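Local coordinates for protein superoxide dismutase [Mn/Fe] (Porphyromonas gingivalis, PDB 1QNN) that disposes of superoxide by dismutating it to oxygen and hydrogen peroxide, using one iron or manganese ion in each subunit of the homodimer, at residues D52-V57 / Q70-N75; I56-E61 / N144-G149. All blocks are in the same frame, centred on the assembly; numbering follows the deposited sequence.

Contact 1. Residues D52-V57 / Q70-N75; sequences DLNTIV and QTLNHN. With FE (Fe (III) ion), chain E.
In the alpha-hairpin domain of this iron/manganese superoxide dismutase, Leu53 and Val57 of the short helix 53-59 pack against Leu72 on helix 62-79, which also supplies the metal ligand His74. The axes of segments 53-57 and 70-75 approach to 10.2 Å, their directions 127° apart, and the join is mainly apolar, with no hydrogen bond across it. Leu53 carries most of it from its side. With CG anti to the backbone N (chi1 -166°), its CD2 methyl sits over the surface formed by Leu72 CA, Thr71 CG2 and Asn75 ND2, with Leu53 CD2 3.9 Å from Leu72 CA and 3.8 Å from Asn75 ND2. Val57, one turn on, crosses Leu72 at about a right angle, and Val57 CG2 lies 4.0 Å from Leu72 CD2, while the Asn54 amide touches Leu72 CD1. On the far side of helix 62-79, His74 NE2 binds iron at 2.1 Å. His74 ND1 donates to Gln70 O (2.7 Å) in the plane of the imidazole, and this bond and the metal bond together hold the ring's rotation. His27, Asp157, His161 and a water complete the iron site. Helix 21-42 closes over the same packing through Leu39, which touches both Leu53 and Thr71, and Tyr35, which rests on Thr71.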
# COMPACT_ATOMS: atom_id res chain seq x y z
N ASP A 52 1.87 41.22 -13.41
CA ASP A 52 2.77 40.09 -13.34
C ASP A 52 2.13 39.08 -12.38
O ASP A 52 1.30 39.45 -11.55
CB ASP A 52 4.16 40.52 -12.84
CG ASP A 52 4.13 41.11 -11.44
OD1 ASP A 52 4.14 40.33 -10.47
OD2 ASP A 52 4.10 42.35 -11.31
N LEU A 53 2.50 37.81 -12.50
CA LEU A 53 1.91 36.76 -11.66
C LEU A 53 1.91 37.04 -10.16
O LEU A 53 0.90 36.84 -9.48
CB LEU A 53 2.61 35.43 -11.94
CG LEU A 53 1.93 34.15 -11.42
CD1 LEU A 53 0.55 34.02 -12.00
CD2 LEU A 53 2.79 32.94 -11.77
N ASN A 54 3.03 37.49 -9.62
CA ASN A 54 3.09 37.75 -8.19
C ASN A 54 2.07 38.78 -7.72
O ASN A 54 1.49 38.64 -6.64
CB ASN A 54 4.50 38.20 -7.80
CG ASN A 54 5.41 37.02 -7.51
OD1 ASN A 54 6.07 36.97 -6.48
ND2 ASN A 54 5.44 36.06 -8.42
N THR A 55 1.85 39.81 -8.53
CA THR A 55 0.89 40.85 -8.17
C THR A 55 -0.51 40.26 -8.13
O THR A 55 -1.31 40.60 -7.25
CB THR A 55 0.92 42.04 -9.18
OG1 THR A 55 2.13 42.78 -9.00
CG2 THR A 55 -0.27 42.98 -8.94
N ILE A 56 -0.82 39.37 -9.06
CA ILE A 56 -2.14 38.76 -9.10
C ILE A 56 -2.38 37.93 -7.84
O ILE A 56 -3.42 38.03 -7.21
CB ILE A 56 -2.31 37.85 -10.34
CG1 ILE A 56 -2.02 38.63 -11.62
CG2 ILE A 56 -3.72 37.26 -10.35
CD1 ILE A 56 -2.16 37.80 -12.90
N VAL A 57 -1.39 37.13 -7.47
CA VAL A 57 -1.52 36.29 -6.29
C VAL A 57 -1.70 37.11 -5.03
O VAL A 57 -2.45 36.73 -4.12
CB VAL A 57 -0.30 35.36 -6.15
CG1 VAL A 57 -0.45 34.49 -4.92
CG2 VAL A 57 -0.16 34.49 -7.39
N GLN A 70 -2.29 28.60 -7.72
CA GLN A 70 -1.87 27.27 -8.12
C GLN A 70 -0.81 27.35 -9.22
O GLN A 70 0.10 26.51 -9.27
CB GLN A 70 -3.09 26.47 -8.62
CG GLN A 70 -3.94 25.90 -7.49
CD GLN A 70 -3.20 24.85 -6.67
OE1 GLN A 70 -2.28 25.16 -5.93
NE2 GLN A 70 -3.61 23.59 -6.82
N THR A 71 -0.91 28.35 -10.09
CA THR A 71 0.09 28.49 -11.16
C THR A 71 1.43 28.82 -10.53
O THR A 71 2.44 28.17 -10.81
CB THR A 71 -0.30 29.59 -12.17
OG1 THR A 71 -1.51 29.22 -12.84
CG2 THR A 71 0.80 29.78 -13.21
N LEU A 72 1.46 29.83 -9.66
CA LEU A 72 2.70 30.20 -9.00
C LEU A 72 3.23 29.02 -8.17
O LEU A 72 4.41 28.67 -8.23
CB LEU A 72 2.48 31.41 -8.09
CG LEU A 72 3.74 31.82 -7.32
CD1 LEU A 72 4.85 32.24 -8.30
CD2 LEU A 72 3.40 32.97 -6.36
N ASN A 73 2.35 28.41 -7.39
CA ASN A 73 2.74 27.28 -6.55
C ASN A 73 3.48 26.19 -7.34
O ASN A 73 4.60 25.82 -6.99
CB ASN A 73 1.49 26.69 -5.88
CG ASN A 73 1.13 27.42 -4.59
OD1 ASN A 73 2.01 27.95 -3.90
ND2 ASN A 73 -0.15 27.46 -4.27
N HIS A 74 2.87 25.71 -8.42
CA HIS A 74 3.47 24.66 -9.24
C HIS A 74 4.72 25.09 -10.00
O HIS A 74 5.63 24.28 -10.22
CB HIS A 74 2.44 24.12 -10.22
CG HIS A 74 1.37 23.30 -9.56
ND1 HIS A 74 0.23 23.86 -9.03
CD2 HIS A 74 1.29 21.97 -9.32
CE1 HIS A 74 -0.51 22.91 -8.49
NE2 HIS A 74 0.12 21.75 -8.65
N ASN A 75 4.78 26.35 -10.41
CA ASN A 75 5.95 26.87 -11.11
C ASN A 75 7.15 26.74 -10.20
O ASN A 75 8.25 26.35 -10.63
CB ASN A 75 5.77 28.35 -11.43
CG ASN A 75 4.94 28.59 -12.66
OD1 ASN A 75 4.52 27.65 -13.35
ND2 ASN A 75 4.70 29.86 -12.97
FE FE E . -0.50 20.07 -7.50
O HOH W 1 -1.66 21.33 -6.28

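Contact 2. Residues I56-E61 / N144-G149; sequences IVQKSE and NPVRKG
Arg147 sets out with CG anti to its own backbone nitrogen (chi1 -176°) and then bends at chi2 (135°), a course that carries CD past Val57 O and lays the guanidinium beside the C-terminal end of helix 53-59. There NH1 meets two backbone carbonyls. The bond from Arg147 NH1 to Val57 O is 2.8 Å long and lies close to the guanidinium plane, although the nitrogen stands above the plane of that carbonyl. A second bond, from Arg147 NH1 to Ser60 O at 2.7 Å, is weak because the N-H points well off the oxygen (126°). Gln58 O lies over one face of the guanidinium. Carbonyls gathered at a helix end would be expected to favour this positive charge.

Beside the arginine, Val57 and Val146 cross at about a right angle. Val57 CG1 and Val146 CG2 are only 3.3 Å apart, tighter than normal carbon contact. The Gln58 side chain runs over the Val146 carbonyl, bringing Gln58 CG within 3.3 Å of Val146 O.

Both backbones have local ties. Ser60 OG donates to Ile56 O (2.6 Å), which also takes the Ser60 backbone N-H as the helix ends. Lys148 NZ and Arg147 N reach Asn144 O from opposite faces, and Lys148 NZ also forms a salt bridge with Glu139. Phe65 of helix 62-79 touches both Ser60 and Arg147. The whole is an arginine from the 3-10 turn 145-148 donating to backbone carbonyls at the C-terminal end of helix 53-59, and it joins the alpha-hairpin domain to the connection between strands 134-140 and 151-157 of the C-terminal domain.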
# COMPACT_ATOMS: atom_id res chain seq x y z
N ILE A 56 -0.82 39.37 -9.06
CA ILE A 56 -2.14 38.76 -9.10
C ILE A 56 -2.38 37.93 -7.84
O ILE A 56 -3.42 38.03 -7.21
CB ILE A 56 -2.31 37.85 -10.34
CG1 ILE A 56 -2.02 38.63 -11.62
CG2 ILE A 56 -3.72 37.26 -10.35
CD1 ILE A 56 -2.16 37.80 -12.90
N VAL A 57 -1.39 37.13 -7.47
CA VAL A 57 -1.52 36.29 -6.29
C VAL A 57 -1.70 37.11 -5.03
O VAL A 57 -2.45 36.73 -4.12
CB VAL A 57 -0.30 35.36 -6.15
CG1 VAL A 57 -0.45 34.49 -4.92
CG2 VAL A 57 -0.16 34.49 -7.39
N GLN A 58 -1.03 38.25 -4.97
CA GLN A 58 -1.13 39.10 -3.79
C GLN A 58 -2.44 39.86 -3.69
O GLN A 58 -2.89 40.16 -2.58
CB GLN A 58 0.01 40.12 -3.77
CG GLN A 58 1.39 39.50 -3.70
CD GLN A 58 2.47 40.52 -3.43
OE1 GLN A 58 3.26 40.38 -2.49
NE2 GLN A 58 2.52 41.57 -4.25
N LYS A 59 -3.06 40.17 -4.82
CA LYS A 59 -4.27 40.97 -4.79
C LYS A 59 -5.60 40.38 -5.23
O LYS A 59 -6.65 40.89 -4.84
CB LYS A 59 -4.03 42.26 -5.58
CG LYS A 59 -2.71 42.94 -5.30
CD LYS A 59 -2.81 44.44 -5.55
CE LYS A 59 -1.81 45.20 -4.69
NZ LYS A 59 -0.90 46.06 -5.51
N SER A 60 -5.58 39.34 -6.05
CA SER A 60 -6.84 38.77 -6.54
C SER A 60 -7.63 37.99 -5.49
O SER A 60 -7.16 37.73 -4.39
CB SER A 60 -6.57 37.87 -7.74
OG SER A 60 -5.70 36.82 -7.38
N GLU A 61 -8.85 37.61 -5.87
CA GLU A 61 -9.75 36.85 -5.01
C GLU A 61 -10.50 35.87 -5.91
O GLU A 61 -10.46 36.00 -7.13
CB GLU A 61 -10.76 37.80 -4.32
CG GLU A 61 -11.82 37.06 -3.49
CD GLU A 61 -12.94 37.97 -2.96
OE1 GLU A 61 -12.93 38.28 -1.74
OE2 GLU A 61 -13.82 38.37 -3.75
N ASN A 144 -0.43 30.70 -1.02
CA ASN A 144 1.00 30.94 -1.23
C ASN A 144 1.41 32.12 -0.34
O ASN A 144 0.71 33.13 -0.27
CB ASN A 144 1.31 31.27 -2.69
CG ASN A 144 2.80 31.25 -2.99
OD1 ASN A 144 3.33 30.27 -3.51
ND2 ASN A 144 3.48 32.34 -2.65
N PRO A 145 2.56 32.01 0.34
CA PRO A 145 3.07 33.06 1.23
C PRO A 145 3.24 34.47 0.65
O PRO A 145 3.27 35.44 1.41
CB PRO A 145 4.39 32.49 1.76
CG PRO A 145 4.26 31.00 1.56
CD PRO A 145 3.47 30.84 0.30
N VAL A 146 3.35 34.60 -0.68
CA VAL A 146 3.51 35.94 -1.26
C VAL A 146 2.30 36.81 -0.93
O VAL A 146 2.39 38.04 -0.91
CB VAL A 146 3.66 35.91 -2.80
CG1 VAL A 146 4.93 35.19 -3.18
CG2 VAL A 146 2.45 35.27 -3.44
N ARG A 147 1.17 36.16 -0.66
CA ARG A 147 -0.05 36.89 -0.32
C ARG A 147 0.13 37.60 1.02
O ARG A 147 -0.55 38.58 1.32
CB ARG A 147 -1.23 35.93 -0.25
CG ARG A 147 -2.55 36.62 0.01
CD ARG A 147 -3.64 36.08 -0.90
NE ARG A 147 -4.88 36.85 -0.77
CZ ARG A 147 -5.46 37.51 -1.76
NH1 ARG A 147 -4.91 37.51 -2.98
NH2 ARG A 147 -6.59 38.17 -1.55
N LYS A 148 1.07 37.09 1.82
CA LYS A 148 1.37 37.66 3.13
C LYS A 148 2.64 38.53 3.04
O LYS A 148 3.18 38.95 4.06
CB LYS A 148 1.59 36.56 4.17
CG LYS A 148 0.34 35.77 4.52
CD LYS A 148 0.40 34.35 3.98
CE LYS A 148 -0.96 33.90 3.44
NZ LYS A 148 -0.84 33.03 2.22
N GLY A 149 3.12 38.77 1.83
CA GLY A 149 4.31 39.58 1.66
C GLY A 149 5.58 38.81 1.99
O GLY A 149 6.66 39.39 2.14

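The two contacts lie on the same side of the chain's centre, their centres about 8 Å apart, and both use Val57 of helix 53-59. Contact 1 is local, joining that helix to helix 62-79 across 12 intervening residues, whereas contact 2 spans 82 residues to reach the connection between strands 134-140 and 151-157. They meet directly, since Leu72 CD2 lies 3.8 Å from Val146 CG2. Helices 53-59 and 62-79 and the 144-149 turn thus form one continuous patch, with Val57 touching both Leu72 and Val146. This is consistent with the family's design, in which both domains contribute iron ligands: His27 and His74 from the hairpin, Asp157 and His161 from the C-terminal domain.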